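Local coordinates for protein nitroalkane oxidase (Podospora anserina, PDB 3MKH) that catalyses the FAD-dependent oxidation of nitroalkanes to aldehydes or ketones, consuming oxygen and releasing nitrite and hydrogen peroxide, with a preference for longer substrates such as 1-nitrohexane, at residues R43-T47 with T236-G240; I59-Q63 with I96-G100; D178-D183 with R213-D217. All coordinates share one frame. Numbering follows the deposited sequence.

Contact 1: R43-T47 with T236-G240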
ATOM      1  N   ARG A  43      33.381  -7.009 -16.105  1.00 21.29           N
ATOM      2  CA  ARG A  43      32.816  -7.695 -14.946  1.00 19.00           C
ATOM      3  C   ARG A  43      32.244  -9.040 -15.387  1.00 20.00           C
ATOM      4  O   ARG A  43      32.558 -10.082 -14.808  1.00 18.58           O
ATOM      5  CB  ARG A  43      31.737  -6.852 -14.258  1.00 19.48           C
ATOM      6  CG  ARG A  43      32.307  -5.702 -13.464  1.00 20.36           C
ATOM      7  CD  ARG A  43      31.328  -5.106 -12.459  1.00 24.54           C
ATOM      8  NE  ARG A  43      32.053  -4.224 -11.544  1.00 24.05           N
ATOM      9  CZ  ARG A  43      31.590  -3.783 -10.381  1.00 25.35           C
ATOM     10  NH1 ARG A  43      30.370  -4.111  -9.960  1.00 20.63           N
ATOM     11  NH2 ARG A  43      32.361  -3.004  -9.634  1.00 26.52           N
ATOM     12  N   PHE A  44      31.397  -9.005 -16.408  1.00 18.93           N
ATOM     13  CA  PHE A  44      30.846 -10.222 -17.003  1.00 18.28           C
ATOM     14  C   PHE A  44      31.978 -11.170 -17.425  1.00 21.45           C
ATOM     15  O   PHE A  44      32.023 -12.323 -17.015  1.00 19.82           O
ATOM     16  CB  PHE A  44      29.992  -9.850 -18.215  1.00 17.74           C
ATOM     17  CG  PHE A  44      29.724 -10.989 -19.143  1.00 20.47           C
ATOM     18  CD1 PHE A  44      28.850 -12.003 -18.785  1.00 19.09           C
ATOM     19  CD2 PHE A  44      30.323 -11.031 -20.396  1.00 22.26           C
ATOM     20  CE1 PHE A  44      28.585 -13.043 -19.652  1.00 18.77           C
ATOM     21  CE2 PHE A  44      30.069 -12.065 -21.263  1.00 21.80           C
ATOM     22  CZ  PHE A  44      29.200 -13.078 -20.892  1.00 22.47           C
ATOM     23  N   GLN A  45      32.902 -10.676 -18.237  1.00 19.52           N
ATOM     24  CA  GLN A  45      33.971 -11.530 -18.749  1.00 20.23           C
ATOM     25  C   GLN A  45      34.749 -12.197 -17.621  1.00 19.78           C
ATOM     26  O   GLN A  45      35.084 -13.379 -17.711  1.00 21.39           O
ATOM     27  CB  GLN A  45      34.905 -10.754 -19.688  1.00 22.20           C
ATOM     28  CG  GLN A  45      34.250 -10.299 -20.980  1.00 23.68           C
ATOM     29  CD  GLN A  45      35.260  -9.735 -21.981  1.00 26.84           C
ATOM     30  OE1 GLN A  45      35.312 -10.156 -23.146  1.00 25.08           O
ATOM     31  NE2 GLN A  45      36.073  -8.801 -21.525  1.00 22.49           N
ATOM     32  N   SER A  46      35.002 -11.452 -16.544  1.00 20.92           N
ATOM     33  CA  SER A  46      35.781 -11.963 -15.425  1.00 21.68           C
ATOM     34  C   SER A  46      35.098 -13.131 -14.699  1.00 21.82           C
ATOM     35  O   SER A  46      35.728 -13.801 -13.894  1.00 18.86           O
ATOM     36  CB  SER A  46      36.091 -10.853 -14.407  1.00 22.53           C
ATOM     37  OG  SER A  46      34.965 -10.578 -13.580  1.00 21.46           O
ATOM     38  N   THR A  47      33.816 -13.361 -14.956  1.00 18.47           N
ATOM     39  CA  THR A  47      33.135 -14.481 -14.295  1.00 21.93           C
ATOM     40  C   THR A  47      33.245 -15.815 -15.048  1.00 20.45           C
ATOM     41  O   THR A  47      32.680 -16.815 -14.625  1.00 19.75           O
ATOM     42  CB  THR A  47      31.637 -14.183 -14.034  1.00 21.01           C
ATOM     43  OG1 THR A  47      30.963 -13.980 -15.281  1.00 19.72           O
ATOM     44  CG2 THR A  47      31.480 -12.934 -13.176  1.00 19.81           C
ATOM     45  N   THR A 236      25.517  -6.411 -12.326  1.00 18.88           N
ATOM     46  CA  THR A 236      26.570  -5.711 -13.073  1.00 21.21           C
ATOM     47  C   THR A 236      27.537  -6.650 -13.818  1.00 24.51           C
ATOM     48  O   THR A 236      28.331  -6.198 -14.651  1.00 19.13           O
ATOM     49  CB  THR A 236      27.367  -4.764 -12.161  1.00 21.05           C
ATOM     50  OG1 THR A 236      28.119  -5.523 -11.200  1.00 20.28           O
ATOM     51  CG2 THR A 236      26.416  -3.807 -11.425  1.00 24.12           C
ATOM     52  N   SER A 237      27.467  -7.950 -13.518  1.00 19.95           N
ATOM     53  CA  SER A 237      28.278  -8.944 -14.222  1.00 17.79           C
ATOM     54  C   SER A 237      27.425  -9.678 -15.257  1.00 19.57           C
ATOM     55  O   SER A 237      27.853 -10.672 -15.852  1.00 20.61           O
ATOM     56  CB  SER A 237      28.907  -9.951 -13.239  1.00 17.77           C
ATOM     57  OG  SER A 237      27.970 -10.966 -12.868  1.00 21.52           O
ATOM     58  N   VAL A 238      26.210  -9.191 -15.462  1.00 17.91           N
ATOM     59  CA  VAL A 238      25.312  -9.808 -16.434  1.00 20.91           C
ATOM     60  C   VAL A 238      25.384  -9.055 -17.754  1.00 20.94           C
ATOM     61  O   VAL A 238      25.354  -7.829 -17.770  1.00 21.08           O
ATOM     62  CB  VAL A 238      23.856  -9.818 -15.930  1.00 19.86           C
ATOM     63  CG1 VAL A 238      22.926 -10.261 -17.029  1.00 18.94           C
ATOM     64  CG2 VAL A 238      23.730 -10.717 -14.688  1.00 18.42           C
ATOM     65  N   SER A 239      25.499  -9.783 -18.858  1.00 18.99           N
ATOM     66  CA  SER A 239      25.620  -9.154 -20.174  1.00 18.33           C
ATOM     67  C   SER A 239      24.405  -9.460 -21.067  1.00 21.86           C
ATOM     68  O   SER A 239      24.214 -10.591 -21.499  1.00 21.04           O
ATOM     69  CB  SER A 239      26.907  -9.619 -20.868  1.00 23.62           C
ATOM     70  OG  SER A 239      27.021  -9.055 -22.164  1.00 20.59           O
ATOM     71  N   GLY A 240      23.602  -8.444 -21.358  1.00 21.61           N
ATOM     72  CA  GLY A 240      22.505  -8.591 -22.306  1.00 22.65           C
ATOM     73  C   GLY A 240      22.454  -7.379 -23.207  1.00 24.47           C
ATOM     74  O   GLY A 240      21.560  -6.552 -23.090  1.00 23.18           O
TER
HETATM   75  O   HOH W   1      29.668  -6.632 -17.034  1.00 20.17           O
HETATM   76  O   HOH W   2      28.250 -13.283 -14.455  1.00 22.59           O
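The phenyl ring of Phe44 lies against Ser239, whose CB sits 3.6 Å from the ring centroid and 13° off its normal, a CH-pi contact over one face. This is where the N-terminal helical domain of the acyl-CoA dehydrogenase fold meets the beta domain: the short helix 41-45 is laid on the loop joining strands 224-228 and 242-251. The backbones come very close, with CA of Phe44 and CA of Ser237 4.0 Å apart, so Phe44 CA can make a CA-H...O contact of 3.2 Å with Ser237 O. Trp177 also stacks on the Phe44 ring, and the backbone of Ser239 bonds to that of Asn173, which places this seam next to the FAD-binding loop containing Thr172. At the other end Arg43, extended beyond its chi1, donates from NH1 to Thr236 OG1 (2.9 Å), while its NH2 is held by His36 O. Two waters bridge the segments. One accepts from Phe44 N and donates to Thr236 O. The other donates to Thr47 OG1 at 2.9 Å and lies 2.8 Å from Ser237 OG, a hydroxyl also bonded to Ser91. Thr47 OG1, in turn, donates to Phe44 O over 2.6 Å.

Contact 2: I59-Q63 with I96-G100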
ATOM      1  N   ILE A  59      26.162 -28.155 -13.256  1.00 20.55           N
ATOM      2  CA  ILE A  59      25.008 -27.244 -13.225  1.00 21.53           C
ATOM      3  C   ILE A  59      24.236 -27.190 -14.555  1.00 20.96           C
ATOM      4  O   ILE A  59      23.009 -27.128 -14.569  1.00 21.98           O
ATOM      5  CB  ILE A  59      25.394 -25.807 -12.765  1.00 24.99           C
ATOM      6  CG1 ILE A  59      26.004 -25.851 -11.373  1.00 32.46           C
ATOM      7  CG2 ILE A  59      24.160 -24.919 -12.670  1.00 27.41           C
ATOM      8  CD1 ILE A  59      25.027 -26.358 -10.306  1.00 37.99           C
ATOM      9  N   LEU A  60      24.953 -27.214 -15.670  1.00 21.25           N
ATOM     10  CA  LEU A  60      24.297 -27.158 -16.971  1.00 19.47           C
ATOM     11  C   LEU A  60      23.542 -28.465 -17.272  1.00 23.97           C
ATOM     12  O   LEU A  60      22.446 -28.442 -17.840  1.00 20.10           O
ATOM     13  CB  LEU A  60      25.309 -26.829 -18.073  1.00 21.33           C
ATOM     14  CG  LEU A  60      25.518 -25.336 -18.393  1.00 27.47           C
ATOM     15  CD1 LEU A  60      25.350 -24.437 -17.209  1.00 22.60           C
ATOM     16  CD2 LEU A  60      26.826 -25.054 -19.139  1.00 25.20           C
ATOM     17  N   LYS A  61      24.123 -29.603 -16.909  1.00 23.12           N
ATOM     18  CA  LYS A  61      23.404 -30.876 -17.076  1.00 23.59           C
ATOM     19  C   LYS A  61      22.053 -30.821 -16.366  1.00 24.13           C
ATOM     20  O   LYS A  61      21.056 -31.382 -16.836  1.00 21.25           O
ATOM     21  CB  LYS A  61      24.227 -32.044 -16.519  1.00 22.45           C
ATOM     22  CG  LYS A  61      25.634 -32.189 -17.115  1.00 25.25           C
ATOM     23  CD  LYS A  61      26.335 -33.435 -16.549  1.00 30.85           C
ATOM     24  CE  LYS A  61      27.809 -33.170 -16.251  1.00 35.70           C
ATOM     25  NZ  LYS A  61      28.580 -34.434 -15.997  1.00 33.97           N
ATOM     26  N   GLY A  62      22.036 -30.148 -15.220  1.00 21.28           N
ATOM     27  CA  GLY A  62      20.835 -29.992 -14.423  1.00 22.33           C
ATOM     28  C   GLY A  62      19.786 -29.068 -15.019  1.00 24.12           C
ATOM     29  O   GLY A  62      18.648 -29.040 -14.558  1.00 22.89           O
ATOM     30  N   GLN A  63      20.160 -28.326 -16.056  1.00 18.18           N
ATOM     31  CA  GLN A  63      19.218 -27.447 -16.737  1.00 21.35           C
ATOM     32  C   GLN A  63      18.592 -28.134 -17.944  1.00 23.50           C
ATOM     33  O   GLN A  63      17.744 -27.563 -18.608  1.00 25.89           O
ATOM     34  CB  GLN A  63      19.929 -26.162 -17.192  1.00 21.09           C
ATOM     35  CG  GLN A  63      20.425 -25.325 -16.038  1.00 19.90           C
ATOM     36  CD  GLN A  63      21.318 -24.185 -16.485  1.00 24.14           C
ATOM     37  OE1 GLN A  63      21.851 -24.189 -17.602  1.00 21.86           O
ATOM     38  NE2 GLN A  63      21.491 -23.204 -15.612  1.00 22.95           N
ATOM     39  N   ILE A  96      24.379 -17.794 -14.958  1.00 21.29           N
ATOM     40  CA  ILE A  96      24.156 -19.228 -14.987  1.00 19.47           C
ATOM     41  C   ILE A  96      22.703 -19.573 -15.280  1.00 19.66           C
ATOM     42  O   ILE A  96      22.422 -20.372 -16.166  1.00 19.27           O
ATOM     43  CB  ILE A  96      24.617 -19.886 -13.678  1.00 20.35           C
ATOM     44  CG1 ILE A  96      26.116 -19.671 -13.501  1.00 19.84           C
ATOM     45  CG2 ILE A  96      24.295 -21.369 -13.681  1.00 20.29           C
ATOM     46  CD1 ILE A  96      26.644 -20.068 -12.133  1.00 23.94           C
ATOM     47  N   PHE A  97      21.773 -18.984 -14.541  1.00 19.88           N
ATOM     48  CA  PHE A  97      20.357 -19.282 -14.761  1.00 21.74           C
ATOM     49  C   PHE A  97      19.890 -18.907 -16.168  1.00 24.31           C
ATOM     50  O   PHE A  97      19.005 -19.553 -16.740  1.00 22.29           O
ATOM     51  CB  PHE A  97      19.485 -18.587 -13.703  1.00 23.51           C
ATOM     52  CG  PHE A  97      19.825 -18.982 -12.294  1.00 23.56           C
ATOM     53  CD1 PHE A  97      20.367 -20.235 -12.031  1.00 25.05           C
ATOM     54  CD2 PHE A  97      19.604 -18.114 -11.235  1.00 22.38           C
ATOM     55  CE1 PHE A  97      20.685 -20.618 -10.737  1.00 27.13           C
ATOM     56  CE2 PHE A  97      19.914 -18.482  -9.942  1.00 22.23           C
ATOM     57  CZ  PHE A  97      20.457 -19.741  -9.686  1.00 22.30           C
ATOM     58  N   ALA A  98      20.485 -17.858 -16.729  1.00 19.47           N
ATOM     59  CA  ALA A  98      20.100 -17.397 -18.068  1.00 21.25           C
ATOM     60  C   ALA A  98      20.420 -18.448 -19.138  1.00 18.13           C
ATOM     61  O   ALA A  98      19.703 -18.575 -20.131  1.00 22.02           O
ATOM     62  CB  ALA A  98      20.800 -16.072 -18.391  1.00 18.66           C
ATOM     63  N   THR A  99      21.486 -19.209 -18.936  1.00 16.48           N
ATOM     64  CA  THR A  99      21.799 -20.301 -19.874  1.00 16.97           C
ATOM     65  C   THR A  99      20.682 -21.343 -19.760  1.00 19.30           C
ATOM     66  O   THR A  99      20.282 -21.943 -20.747  1.00 20.04           O
ATOM     67  CB  THR A  99      23.167 -20.940 -19.577  1.00 21.45           C
ATOM     68  OG1 THR A  99      24.211 -20.073 -20.049  1.00 21.64           O
ATOM     69  CG2 THR A  99      23.313 -22.317 -20.244  1.00 18.93           C
ATOM     70  N   GLY A 100      20.162 -21.530 -18.555  1.00 20.11           N
ATOM     71  CA  GLY A 100      19.057 -22.459 -18.363  1.00 19.65           C
ATOM     72  C   GLY A 100      17.806 -22.006 -19.098  1.00 22.17           C
ATOM     73  O   GLY A 100      17.089 -22.813 -19.689  1.00 20.56           O
TER
HETATM   74  O   HOH W   3      16.558 -25.086 -18.081  1.00 27.38           O
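Within the N-terminal helical domain of the acyl-CoA dehydrogenase fold, the turn that follows helix 48-56 packs against the middle of helix 90-109, and Gln63 does most of the joining. Its chi1 is m and chi2 is t, so the chain reaches straight across and lays its amide along the helix backbone. NE2 donates to Ile96 O at 3.0 Å, a carbonyl whose bonds from Thr99 N and Gly100 N within its own helix are weak, which leaves it able to accept the amide. The amide passes close over Gly100, where a CB would be tight against Gln63 CD. Ile59, with chi1 m, brings CG2 to within 3.7 Å of Ile96 CG2. Leu60 starts sideways, and chi1 (m) leaves its CG in a looser contact with Thr99 CG2, 4.2 Å away. The m rotamer of Thr99 sets this methyl toward the turn and lets OG1 bond Tyr51 and Asn173. Beyond the amide, one water donates to both Gln63 O and Gly100 O, each at 2.8 Å.

Contact 3: D178-D183 with R213-D217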
ATOM      1  N   ASP A 178      33.258 -13.423 -25.458  1.00 23.80           N
ATOM      2  CA  ASP A 178      34.134 -12.542 -26.228  1.00 24.06           C
ATOM      3  C   ASP A 178      33.323 -11.546 -27.068  1.00 26.11           C
ATOM      4  O   ASP A 178      33.874 -10.829 -27.907  1.00 24.35           O
ATOM      5  CB  ASP A 178      35.112 -13.350 -27.092  1.00 26.14           C
ATOM      6  CG  ASP A 178      34.432 -14.104 -28.224  1.00 28.83           C
ATOM      7  OD1 ASP A 178      33.182 -14.058 -28.336  1.00 26.77           O
ATOM      8  OD2 ASP A 178      35.163 -14.756 -29.004  1.00 26.07           O
ATOM      9  N   PHE A 179      32.007 -11.531 -26.848  1.00 22.07           N
ATOM     10  CA  PHE A 179      31.124 -10.574 -27.494  1.00 24.94           C
ATOM     11  C   PHE A 179      30.951 -10.793 -28.997  1.00 21.28           C
ATOM     12  O   PHE A 179      30.472  -9.917 -29.704  1.00 25.16           O
ATOM     13  CB  PHE A 179      31.586  -9.143 -27.183  1.00 22.01           C
ATOM     14  CG  PHE A 179      31.626  -8.853 -25.710  1.00 23.53           C
ATOM     15  CD1 PHE A 179      30.554  -9.211 -24.905  1.00 23.90           C
ATOM     16  CD2 PHE A 179      32.725  -8.251 -25.128  1.00 23.08           C
ATOM     17  CE1 PHE A 179      30.585  -8.966 -23.544  1.00 24.87           C
ATOM     18  CE2 PHE A 179      32.757  -7.996 -23.766  1.00 25.92           C
ATOM     19  CZ  PHE A 179      31.678  -8.360 -22.979  1.00 23.76           C
ATOM     20  N   LYS A 180      31.307 -11.969 -29.484  1.00 23.42           N
ATOM     21  CA  LYS A 180      31.104 -12.259 -30.895  1.00 22.19           C
ATOM     22  C   LYS A 180      30.041 -13.339 -31.110  1.00 24.99           C
ATOM     23  O   LYS A 180      29.949 -13.928 -32.188  1.00 25.31           O
ATOM     24  CB  LYS A 180      32.433 -12.638 -31.560  1.00 26.21           C
ATOM     25  CG  LYS A 180      33.427 -11.476 -31.622  1.00 28.48           C
ATOM     26  CD  LYS A 180      34.687 -11.883 -32.387  1.00 39.12           C
ATOM     27  CE  LYS A 180      35.758 -10.800 -32.319  1.00 48.12           C
ATOM     28  NZ  LYS A 180      35.219  -9.444 -32.652  1.00 49.54           N
ATOM     29  N   GLY A 181      29.249 -13.598 -30.070  1.00 24.13           N
ATOM     30  CA  GLY A 181      28.133 -14.525 -30.168  1.00 24.50           C
ATOM     31  C   GLY A 181      28.267 -15.734 -29.265  1.00 21.89           C
ATOM     32  O   GLY A 181      29.317 -16.382 -29.197  1.00 22.84           O
ATOM     33  N   CYS A 182      27.194 -16.051 -28.555  1.00 21.80           N
ATOM     34  CA  CYS A 182      27.257 -17.168 -27.617  1.00 22.76           C
ATOM     35  C   CYS A 182      27.198 -18.515 -28.360  1.00 24.69           C
ATOM     36  O   CYS A 182      26.992 -18.555 -29.576  1.00 25.29           O
ATOM     37  CB  CYS A 182      26.130 -17.055 -26.583  1.00 23.87           C
ATOM     38  SG  CYS A 182      24.474 -17.416 -27.247  1.00 24.03           S
ATOM     39  N   ASP A 183      27.373 -19.609 -27.625  1.00 25.73           N
ATOM     40  CA  ASP A 183      27.323 -20.957 -28.212  1.00 25.70           C
ATOM     41  C   ASP A 183      25.979 -21.324 -28.823  1.00 27.69           C
ATOM     42  O   ASP A 183      25.925 -21.929 -29.896  1.00 25.18           O
ATOM     43  CB  ASP A 183      27.681 -22.004 -27.157  1.00 25.59           C
ATOM     44  CG  ASP A 183      29.029 -21.736 -26.510  1.00 29.95           C
ATOM     45  OD1 ASP A 183      29.998 -22.451 -26.838  1.00 32.34           O
ATOM     46  OD2 ASP A 183      29.117 -20.812 -25.668  1.00 26.81           O
ATOM     47  N   ARG A 213      27.363 -20.215 -32.356  1.00 23.60           N
ATOM     48  CA  ARG A 213      28.576 -19.465 -32.664  1.00 28.16           C
ATOM     49  C   ARG A 213      29.198 -19.965 -33.983  1.00 26.61           C
ATOM     50  O   ARG A 213      29.691 -19.173 -34.777  1.00 25.36           O
ATOM     51  CB  ARG A 213      29.578 -19.542 -31.511  1.00 26.08           C
ATOM     52  CG  ARG A 213      30.926 -18.892 -31.816  1.00 27.59           C
ATOM     53  CD  ARG A 213      30.806 -17.440 -32.321  1.00 26.18           C
ATOM     54  NE  ARG A 213      32.150 -16.857 -32.372  1.00 27.49           N
ATOM     55  CZ  ARG A 213      32.747 -16.269 -31.338  1.00 29.58           C
ATOM     56  NH1 ARG A 213      32.095 -16.127 -30.189  1.00 26.33           N
ATOM     57  NH2 ARG A 213      33.986 -15.808 -31.454  1.00 25.62           N
ATOM     58  N   ALA A 214      29.135 -21.272 -34.224  1.00 26.73           N
ATOM     59  CA  ALA A 214      29.611 -21.839 -35.491  1.00 29.52           C
ATOM     60  C   ALA A 214      28.875 -21.250 -36.704  1.00 28.23           C
ATOM     61  O   ALA A 214      29.501 -20.966 -37.722  1.00 32.22           O
ATOM     62  CB  ALA A 214      29.508 -23.354 -35.476  1.00 27.42           C
ATOM     63  N   ASP A 215      27.557 -21.069 -36.597  1.00 30.07           N
ATOM     64  CA  ASP A 215      26.780 -20.393 -37.642  1.00 27.39           C
ATOM     65  C   ASP A 215      27.296 -18.978 -37.875  1.00 29.09           C
ATOM     66  O   ASP A 215      27.488 -18.552 -39.017  1.00 26.29           O
ATOM     67  CB  ASP A 215      25.300 -20.301 -37.265  1.00 24.57           C
ATOM     68  CG  ASP A 215      24.590 -21.654 -37.279  1.00 31.43           C
ATOM     69  OD1 ASP A 215      24.836 -22.476 -38.185  1.00 31.87           O
ATOM     70  OD2 ASP A 215      23.756 -21.884 -36.378  1.00 28.44           O
ATOM     71  N   LEU A 216      27.496 -18.240 -36.786  1.00 28.75           N
ATOM     72  CA  LEU A 216      27.953 -16.854 -36.875  1.00 29.77           C
ATOM     73  C   LEU A 216      29.310 -16.760 -37.551  1.00 29.06           C
ATOM     74  O   LEU A 216      29.520 -15.900 -38.397  1.00 33.05           O
ATOM     75  CB  LEU A 216      27.986 -16.184 -35.494  1.00 22.41           C
ATOM     76  CG  LEU A 216      26.597 -16.040 -34.857  1.00 22.68           C
ATOM     77  CD1 LEU A 216      26.690 -15.407 -33.489  1.00 22.26           C
ATOM     78  CD2 LEU A 216      25.657 -15.226 -35.756  1.00 21.15           C
ATOM     79  N   ASP A 217      30.222 -17.652 -37.186  1.00 30.49           N
ATOM     80  CA  ASP A 217      31.572 -17.637 -37.754  1.00 31.84           C
ATOM     81  C   ASP A 217      31.510 -17.988 -39.238  1.00 32.50           C
ATOM     82  O   ASP A 217      32.236 -17.427 -40.055  1.00 36.30           O
ATOM     83  CB  ASP A 217      32.478 -18.656 -37.049  1.00 29.20           C
ATOM     84  CG  ASP A 217      32.810 -18.273 -35.609  1.00 35.13           C
ATOM     85  OD1 ASP A 217      32.584 -17.107 -35.204  1.00 31.33           O
ATOM     86  OD2 ASP A 217      33.329 -19.154 -34.886  1.00 34.34           O
TER
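A salt-bridge network on the beta domain of this acyl-CoA dehydrogenase relative ties the loop before strand 184-191 to the first turn of helix 213-219, and Arg213 is its hub. The guanidinium meets the Asp178 carboxylate end-on in a bidentate pair: NH2 donates to Asp178 OD2 at 2.9 Å and NH1 to Asp178 OD1 at 3.0 Å. NH1 also donates to the backbone, reaching Gly181 O at 3.0 Å, while NE turns to its own helix and bridges to Asp217 OD1 at 2.9 Å. Three acceptor groups thus surround the edge of one cation, and Lys180 CB covers a face of it, 3.5 Å from Arg213 NH2. Asp178 does double duty, because its OD1 accepts from Lys180 N at 3.0 Å in an Asx turn that shapes the loop. Beside the guanidinium, Leu216 CD1 packs on Gly181 CA at 3.7 Å. A CB on Gly181 would clash with that methyl and, at phi 117° and psi 133°, would also collide with Lys180 O. A weak bond from Arg213 N to Asp183 O, 3.3 Å long, joins the helix start to the last loop residue before strand 184-191. That strand pairs antiparallel with 206-212, which runs directly into the helix, so the Arg213 interactions hold together loop and helix at one end of this strand pair in the beta domain of the acyl-CoA dehydrogenase fold.

Contact 1 is buried, and contacts 2 and 3 are partly so, but contact 3 lies farthest from the chain centre and includes exposed residues. Chemistry follows place: salt bridges between the segments appear only in contact 3, whereas contact 2 relies on one amide, methyl packing and a water, and contact 1 on ring packing, an arginine-to-hydroxyl bond and two waters. Contact 2 stays within the helical domain and contact 3 within the beta domain; contact 1 joins the two, and along the chain its segments enclose both others. Phe179 links contacts 1 and 3 physically, its CE1 lying 3.8 Å from Phe44 CD2 and from Ser239 OG. Contact 2 touches neither, about 6 and 7 Å away between nearest atoms.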